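PDB 4JZA: uncharacterized protein from Legionella longbeachae NSW150, which probably removes the 3-phosphate from phosphatidylinositol 3-phosphate, as a phosphoinositide phosphatase thought to act on lipids at the pathogen-host interface. Local coordinates for residues H201-N206 with S260-E265. Numbering follows the deposited sequence.
Sequences HAYFCN and SVHQRE
Two short helical segments of the insertion domain, 201-206 and 261-265, run antiparallel at 160° with their axes 7.8 Å apart. The aromatic part is an offset edge-to-face pair, the edge of the His-262 imidazole turned toward the face of the Tyr-203 ring: CD2 of His-262 lies 3.5 Å from CE1 of Tyr-203, with the ring planes at 86°. Tyr-203 CG is anti to its backbone N, whereas His-262 CG takes the crowded position between N and C (chi1 55°), so the two rings lie side by side and point the same way. Their polar ends converge on Asp-220 of helix 214-234, whose OD1 bonds Tyr-203 OH and whose OD2 bonds His-262 NE2; His-262 ND1 accepts from the backbone N-H of Asp-208. CB of His-262 lies against the carbonyl of Tyr-203. The aliphatic contact is Ala-202 CB with Glu-265 CB, at 4.1 Å. The Asn-206 amide folds back along its own helix, ND2 donating to a lone pair of Ala-202 O (2.8 Å), and lies against CB and CG of Glu-265, whose carboxylate turns off to Arg-268. With ND1 accepting from Asp-208 N and NE2 facing Asp-220 OD2, the His-262 ring is held in rotation, and the pattern fits an imidazole with its hydrogen on NE2, probably neutral.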
loop_
_atom_site.group_PDB
_atom_site.type_symbol
_atom_site.label_atom_id
_atom_site.label_comp_id
_atom_site.label_asym_id
_atom_site.label_seq_id
_atom_site.Cartn_x
_atom_site.Cartn_y
_atom_site.Cartn_z
ATOM N N HIS A 201 8.464 5.734 -25.105
ATOM C CA HIS A 201 7.233 5.293 -24.428
ATOM C C HIS A 201 6.044 6.097 -24.944
ATOM O O HIS A 201 4.971 5.515 -25.194
ATOM C CB HIS A 201 7.345 5.468 -22.900
ATOM C CG HIS A 201 6.459 4.551 -22.096
ATOM N ND1 HIS A 201 6.722 3.208 -21.933
ATOM C CD2 HIS A 201 5.340 4.792 -21.377
ATOM C CE1 HIS A 201 5.810 2.662 -21.147
ATOM N NE2 HIS A 201 4.950 3.600 -20.811
ATOM N N ALA A 202 6.216 7.406 -25.122
ATOM C CA ALA A 202 5.121 8.181 -25.646
ATOM C C ALA A 202 4.784 7.752 -27.085
ATOM O O ALA A 202 3.585 7.697 -27.467
ATOM C CB ALA A 202 5.420 9.659 -25.599
ATOM N N TYR A 203 5.822 7.446 -27.877
ATOM C CA TYR A 203 5.614 7.065 -29.283
ATOM C C TYR A 203 4.659 5.883 -29.368
ATOM O O TYR A 203 3.607 5.985 -29.958
ATOM C CB TYR A 203 6.937 6.744 -30.002
ATOM C CG TYR A 203 6.780 6.456 -31.483
ATOM C CD1 TYR A 203 6.661 7.493 -32.380
ATOM C CD2 TYR A 203 6.759 5.192 -31.978
ATOM C CE1 TYR A 203 6.520 7.289 -33.728
ATOM C CE2 TYR A 203 6.597 4.966 -33.337
ATOM C CZ TYR A 203 6.489 6.025 -34.215
ATOM O OH TYR A 203 6.313 5.874 -35.585
ATOM N N PHE A 204 5.006 4.783 -28.732
ATOM C CA PHE A 204 4.230 3.563 -28.873
ATOM C C PHE A 204 2.896 3.645 -28.150
ATOM O O PHE A 204 1.902 3.101 -28.611
ATOM C CB PHE A 204 5.028 2.350 -28.362
ATOM C CG PHE A 204 6.179 1.951 -29.246
ATOM C CD1 PHE A 204 5.957 1.318 -30.459
ATOM C CD2 PHE A 204 7.492 2.191 -28.864
ATOM C CE1 PHE A 204 7.028 0.952 -31.275
ATOM C CE2 PHE A 204 8.564 1.816 -29.664
ATOM C CZ PHE A 204 8.334 1.201 -30.870
ATOM N N CYS A 205 2.850 4.312 -27.008
ATOM C CA CYS A 205 1.582 4.354 -26.243
ATOM C C CYS A 205 0.565 5.281 -26.886
ATOM O O CYS A 205 -0.611 5.154 -26.623
ATOM C CB CYS A 205 1.794 4.713 -24.751
ATOM S SG CYS A 205 2.669 3.417 -23.829
ATOM N N ASN A 206 1.003 6.191 -27.750
ATOM C CA ASN A 206 0.059 7.086 -28.444
ATOM C C ASN A 206 -0.145 6.782 -29.912
ATOM O O ASN A 206 -0.927 7.454 -30.585
ATOM C CB ASN A 206 0.497 8.517 -28.267
ATOM C CG ASN A 206 0.395 8.946 -26.825
ATOM O OD1 ASN A 206 -0.691 9.192 -26.341
ATOM N ND2 ASN A 206 1.520 8.981 -26.126
ATOM N N SER A 260 0.760 13.692 -36.175
ATOM C CA SER A 260 -0.131 12.694 -35.616
ATOM C C SER A 260 0.072 12.613 -34.089
ATOM O O SER A 260 1.093 13.069 -33.544
ATOM C CB SER A 260 0.082 11.335 -36.272
ATOM O OG SER A 260 1.364 10.825 -35.952
ATOM N N VAL A 261 -0.916 12.039 -33.414
ATOM C CA VAL A 261 -0.942 12.045 -31.974
ATOM C C VAL A 261 0.442 11.672 -31.424
ATOM O O VAL A 261 1.058 12.416 -30.670
ATOM C CB VAL A 261 -2.014 11.064 -31.444
ATOM C CG1 VAL A 261 -2.121 11.173 -29.932
ATOM C CG2 VAL A 261 -3.383 11.323 -32.088
ATOM N N HIS A 262 0.933 10.514 -31.831
ATOM C CA HIS A 262 2.206 9.963 -31.328
ATOM C C HIS A 262 3.466 10.784 -31.657
ATOM O O HIS A 262 4.354 10.926 -30.821
ATOM C CB HIS A 262 2.398 8.492 -31.786
ATOM C CG HIS A 262 2.295 8.280 -33.271
ATOM N ND1 HIS A 262 1.098 8.055 -33.907
ATOM C CD2 HIS A 262 3.236 8.252 -34.240
ATOM C CE1 HIS A 262 1.301 7.912 -35.202
ATOM N NE2 HIS A 262 2.590 8.027 -35.430
ATOM N N GLN A 263 3.559 11.309 -32.871
ATOM C CA GLN A 263 4.682 12.185 -33.205
ATOM C C GLN A 263 4.607 13.409 -32.308
ATOM O O GLN A 263 5.628 13.894 -31.818
ATOM C CB GLN A 263 4.664 12.578 -34.689
ATOM C CG GLN A 263 5.109 11.453 -35.627
ATOM C CD GLN A 263 4.454 11.552 -36.984
ATOM O OE1 GLN A 263 3.240 11.495 -37.088
ATOM N NE2 GLN A 263 5.226 11.711 -38.006
ATOM N N ARG A 264 3.379 13.873 -32.071
ATOM C CA ARG A 264 3.133 15.044 -31.234
ATOM C C ARG A 264 3.667 14.823 -29.800
ATOM O O ARG A 264 4.424 15.634 -29.267
ATOM C CB ARG A 264 1.613 15.418 -31.228
ATOM C CG ARG A 264 1.330 16.865 -30.816
ATOM C CD ARG A 264 -0.101 17.349 -30.694
ATOM N NE ARG A 264 -1.010 16.777 -31.686
ATOM C CZ ARG A 264 -2.126 16.107 -31.384
ATOM N NH1 ARG A 264 -2.492 15.926 -30.104
ATOM N NH2 ARG A 264 -2.886 15.614 -32.366
ATOM N N GLU A 265 3.269 13.724 -29.178
ATOM C CA GLU A 265 3.624 13.502 -27.784
ATOM C C GLU A 265 5.123 13.214 -27.635
ATOM O O GLU A 265 5.720 13.559 -26.635
ATOM C CB GLU A 265 2.742 12.383 -27.168
ATOM C CG GLU A 265 1.256 12.750 -27.032
ATOM C CD GLU A 265 1.024 14.141 -26.423
ATOM O OE1 GLU A 265 1.609 14.462 -25.366
ATOM O OE2 GLU A 265 0.263 14.936 -27.014
#